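PDB 3VYK: C-type lectin domain family 4, member a4, which binds N-glycans carrying a bisecting N-acetylglucosamine through the calcium-dependent C-type lectin domain of this dendritic cell inhibitory receptor. Local coordinates for residues F50-L55 against T108-N113. Sequence-based numbering, arbitrary orientation.
Sequences FITSNL and TGWGWN. With CA (calcium ion), chain C; MAN (alpha-D-mannopyranose), chain B; NAG (2-acetamido-2-deoxy-beta-D-glucopyranose), chain D; SO4 (sulfate ion), chain E.
T52 and L55 both lie against one face of the W110 indole, a contact built from CH-pi and apolar packing with no hydrogen bond between residues 50-55 and 108-113. T52 CB sits 3.6 Å from the centroid of the W110 five-membered ring and 12° off its normal, almost squarely above it, while CG2 reaches back to W110 CB at 3.7 Å. With chi1 at 66°, T52 OG1 is tucked between its own backbone N and carbonyl carbon, where it makes weak hydrogen bonds to the carbonyls of Q48 and D49; CB and CG2 make the nearest approaches to the indole, and OG1 lies a little further off, near CD1. L55 serves the six-membered ring: CD1 stands over the face, 4.3 Å from the centroid, and L55 CB touches W110 CH2 at 3.6 Å. The L55 N to T52 O hydrogen bond, 3.1 Å, holds the backbone turn between the two residues that share this face.

The strand's polar groups turn to other partners. W110 N donates a nearly straight 2.7 Å hydrogen bond to O2 of a sulfate, probably from the crystallisation liquor. Further along, N113 belongs to the calcium site with E92, N94, E98 and D114, and mannose O3 and O4 join the same ion.

The contact thus packs the C-terminal end of helix 45-53 in the C-type lectin fold against strand 109-115, whose N113 reaches the glycan site. H105 meets W110 edge-to-face, I103 of strand 100-106 touches both W110 and L55, and L55 also rests on I17 of strand 13-19 and Y61 of strand 61-67.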
loop_
_atom_site.group_PDB
_atom_site.type_symbol
_atom_site.label_atom_id
_atom_site.label_comp_id
_atom_site.label_asym_id
_atom_site.label_seq_id
_atom_site.Cartn_x
_atom_site.Cartn_y
_atom_site.Cartn_z
ATOM N N PHE A 50 -10.766 1.316 5.377
ATOM C CA PHE A 50 -10.507 0.172 6.247
ATOM C C PHE A 50 -9.014 0.105 6.582
ATOM O O PHE A 50 -8.634 -0.043 7.741
ATOM C CB PHE A 50 -10.979 -1.154 5.633
ATOM C CG PHE A 50 -10.514 -2.357 6.416
ATOM C CD1 PHE A 50 -9.346 -3.043 6.060
ATOM C CD2 PHE A 50 -11.219 -2.772 7.549
ATOM C CE1 PHE A 50 -8.912 -4.128 6.806
ATOM C CE2 PHE A 50 -10.789 -3.848 8.286
ATOM C CZ PHE A 50 -9.631 -4.521 7.925
ATOM N N ILE A 51 -8.176 0.209 5.556
ATOM C CA ILE A 51 -6.738 0.097 5.762
ATOM C C ILE A 51 -6.235 1.212 6.673
ATOM O O ILE A 51 -5.549 0.931 7.668
ATOM C CB ILE A 51 -5.975 0.071 4.425
ATOM C CG1 ILE A 51 -6.258 -1.239 3.678
ATOM C CG2 ILE A 51 -4.473 0.254 4.654
ATOM C CD1 ILE A 51 -6.018 -1.153 2.186
ATOM N N THR A 52 -6.597 2.458 6.385
ATOM C CA THR A 52 -6.052 3.563 7.188
ATOM C C THR A 52 -6.509 3.552 8.651
ATOM O O THR A 52 -5.784 4.015 9.525
ATOM C CB THR A 52 -6.275 4.947 6.549
ATOM O OG1 THR A 52 -7.674 5.248 6.508
ATOM C CG2 THR A 52 -5.679 4.990 5.155
ATOM N N SER A 53 -7.691 3.000 8.915
ATOM C CA SER A 53 -8.165 2.853 10.295
ATOM C C SER A 53 -7.207 2.016 11.147
ATOM O O SER A 53 -7.188 2.151 12.373
ATOM C CB SER A 53 -9.577 2.243 10.318
ATOM O OG SER A 53 -9.543 0.837 10.225
ATOM N N ASN A 54 -6.431 1.161 10.483
ATOM C CA ASN A 54 -5.510 0.226 11.121
ATOM C C ASN A 54 -4.052 0.702 11.200
ATOM O O ASN A 54 -3.184 -0.047 11.651
ATOM C CB ASN A 54 -5.576 -1.119 10.393
ATOM C CG ASN A 54 -6.838 -1.891 10.715
ATOM O OD1 ASN A 54 -7.811 -1.880 9.956
ATOM N ND2 ASN A 54 -6.831 -2.564 11.854
ATOM N N LEU A 55 -3.790 1.935 10.771
ATOM C CA LEU A 55 -2.414 2.431 10.636
ATOM C C LEU A 55 -2.006 3.448 11.694
ATOM O O LEU A 55 -2.840 4.179 12.233
ATOM C CB LEU A 55 -2.219 3.061 9.254
ATOM C CG LEU A 55 -2.518 2.220 8.016
ATOM C CD1 LEU A 55 -2.243 3.056 6.781
ATOM C CD2 LEU A 55 -1.730 0.917 7.982
ATOM N N THR A 108 -4.097 17.183 6.233
ATOM C CA THR A 108 -5.309 17.030 5.431
ATOM C C THR A 108 -5.861 15.602 5.474
ATOM O O THR A 108 -6.899 15.316 4.866
ATOM C CB THR A 108 -5.046 17.415 3.963
ATOM O OG1 THR A 108 -3.847 16.767 3.517
ATOM C CG2 THR A 108 -4.885 18.923 3.822
ATOM N N GLY A 109 -5.163 14.715 6.183
ATOM C CA GLY A 109 -5.596 13.330 6.362
ATOM C C GLY A 109 -4.680 12.294 5.722
ATOM O O GLY A 109 -3.518 12.573 5.433
ATOM N N TRP A 110 -5.211 11.088 5.534
ATOM C CA TRP A 110 -4.478 10.007 4.872
ATOM C C TRP A 110 -4.480 10.152 3.382
ATOM O O TRP A 110 -5.422 10.681 2.799
ATOM C CB TRP A 110 -5.100 8.667 5.230
ATOM C CG TRP A 110 -4.835 8.253 6.641
ATOM C CD1 TRP A 110 -5.714 8.316 7.723
ATOM C CD2 TRP A 110 -3.606 7.673 7.179
ATOM N NE1 TRP A 110 -5.129 7.829 8.857
ATOM C CE2 TRP A 110 -3.860 7.428 8.609
ATOM C CE3 TRP A 110 -2.357 7.354 6.648
ATOM C CZ2 TRP A 110 -2.894 6.883 9.443
ATOM C CZ3 TRP A 110 -1.391 6.800 7.498
ATOM C CH2 TRP A 110 -1.657 6.573 8.865
ATOM N N GLY A 111 -3.425 9.657 2.742
ATOM C CA GLY A 111 -3.374 9.680 1.285
ATOM C C GLY A 111 -2.156 8.966 0.744
ATOM O O GLY A 111 -1.321 8.451 1.503
ATOM N N TRP A 112 -2.066 8.942 -0.577
ATOM C CA TRP A 112 -0.952 8.290 -1.266
ATOM C C TRP A 112 0.089 9.289 -1.683
ATOM O O TRP A 112 -0.225 10.404 -2.124
ATOM C CB TRP A 112 -1.427 7.599 -2.530
ATOM C CG TRP A 112 -2.462 6.518 -2.369
ATOM C CD1 TRP A 112 -2.941 5.917 -1.204
ATOM C CD2 TRP A 112 -3.148 5.841 -3.470
ATOM N NE1 TRP A 112 -3.893 4.966 -1.515
ATOM C CE2 TRP A 112 -4.042 4.859 -2.858
ATOM C CE3 TRP A 112 -3.114 5.959 -4.858
ATOM C CZ2 TRP A 112 -4.878 4.042 -3.630
ATOM C CZ3 TRP A 112 -3.953 5.133 -5.615
ATOM C CH2 TRP A 112 -4.797 4.191 -5.010
ATOM N N ASN A 113 1.353 8.875 -1.582
ATOM C CA ASN A 113 2.478 9.703 -2.037
ATOM C C ASN A 113 3.464 8.813 -2.763
ATOM O O ASN A 113 3.801 7.743 -2.273
ATOM C CB ASN A 113 3.153 10.378 -0.838
ATOM C CG ASN A 113 4.437 11.105 -1.210
ATOM O OD1 ASN A 113 4.563 11.693 -2.287
ATOM N ND2 ASN A 113 5.395 11.088 -0.278
HETATM CA CA CA C . 6.118 12.362 -3.930
HETATM C C1 MAN B . 8.959 14.803 0.522
HETATM C C2 MAN B . 8.692 13.420 -0.078
HETATM C C3 MAN B . 8.071 13.551 -1.476
HETATM C C4 MAN B . 6.834 14.431 -1.402
HETATM C C5 MAN B . 7.203 15.797 -0.785
HETATM C C6 MAN B . 5.985 16.713 -0.638
HETATM O O2 MAN B . 7.775 12.758 0.771
HETATM O O3 MAN B . 7.620 12.334 -2.080
HETATM O O4 MAN B . 6.323 14.433 -2.735
HETATM O O5 MAN B . 7.788 15.600 0.497
HETATM O O6 MAN B . 6.424 17.994 -0.197
HETATM C C1 NAG D . 8.360 12.027 1.845
HETATM C C2 NAG D . 7.261 11.797 2.894
HETATM C C3 NAG D . 7.757 10.923 4.046
HETATM C C4 NAG D . 8.456 9.671 3.514
HETATM C C5 NAG D . 9.496 10.021 2.442
HETATM C C6 NAG D . 10.072 8.788 1.760
HETATM C C7 NAG D . 5.645 13.640 2.862
HETATM C C8 NAG D . 5.332 15.027 3.329
HETATM N N2 NAG D . 6.787 13.110 3.299
HETATM O O3 NAG D . 6.647 10.534 4.835
HETATM O O4 NAG D . 9.075 8.974 4.566
HETATM O O5 NAG D . 8.884 10.781 1.418
HETATM O O6 NAG D . 11.168 8.247 2.467
HETATM O O7 NAG D . 4.874 13.041 2.100
HETATM S S SO4 E . -8.978 10.773 6.098
HETATM O O1 SO4 E . -9.310 9.338 6.247
HETATM O O2 SO4 E . -7.640 11.014 6.685
HETATM O O3 SO4 E . -9.980 11.605 6.805
HETATM O O4 SO4 E . -8.941 11.136 4.663
#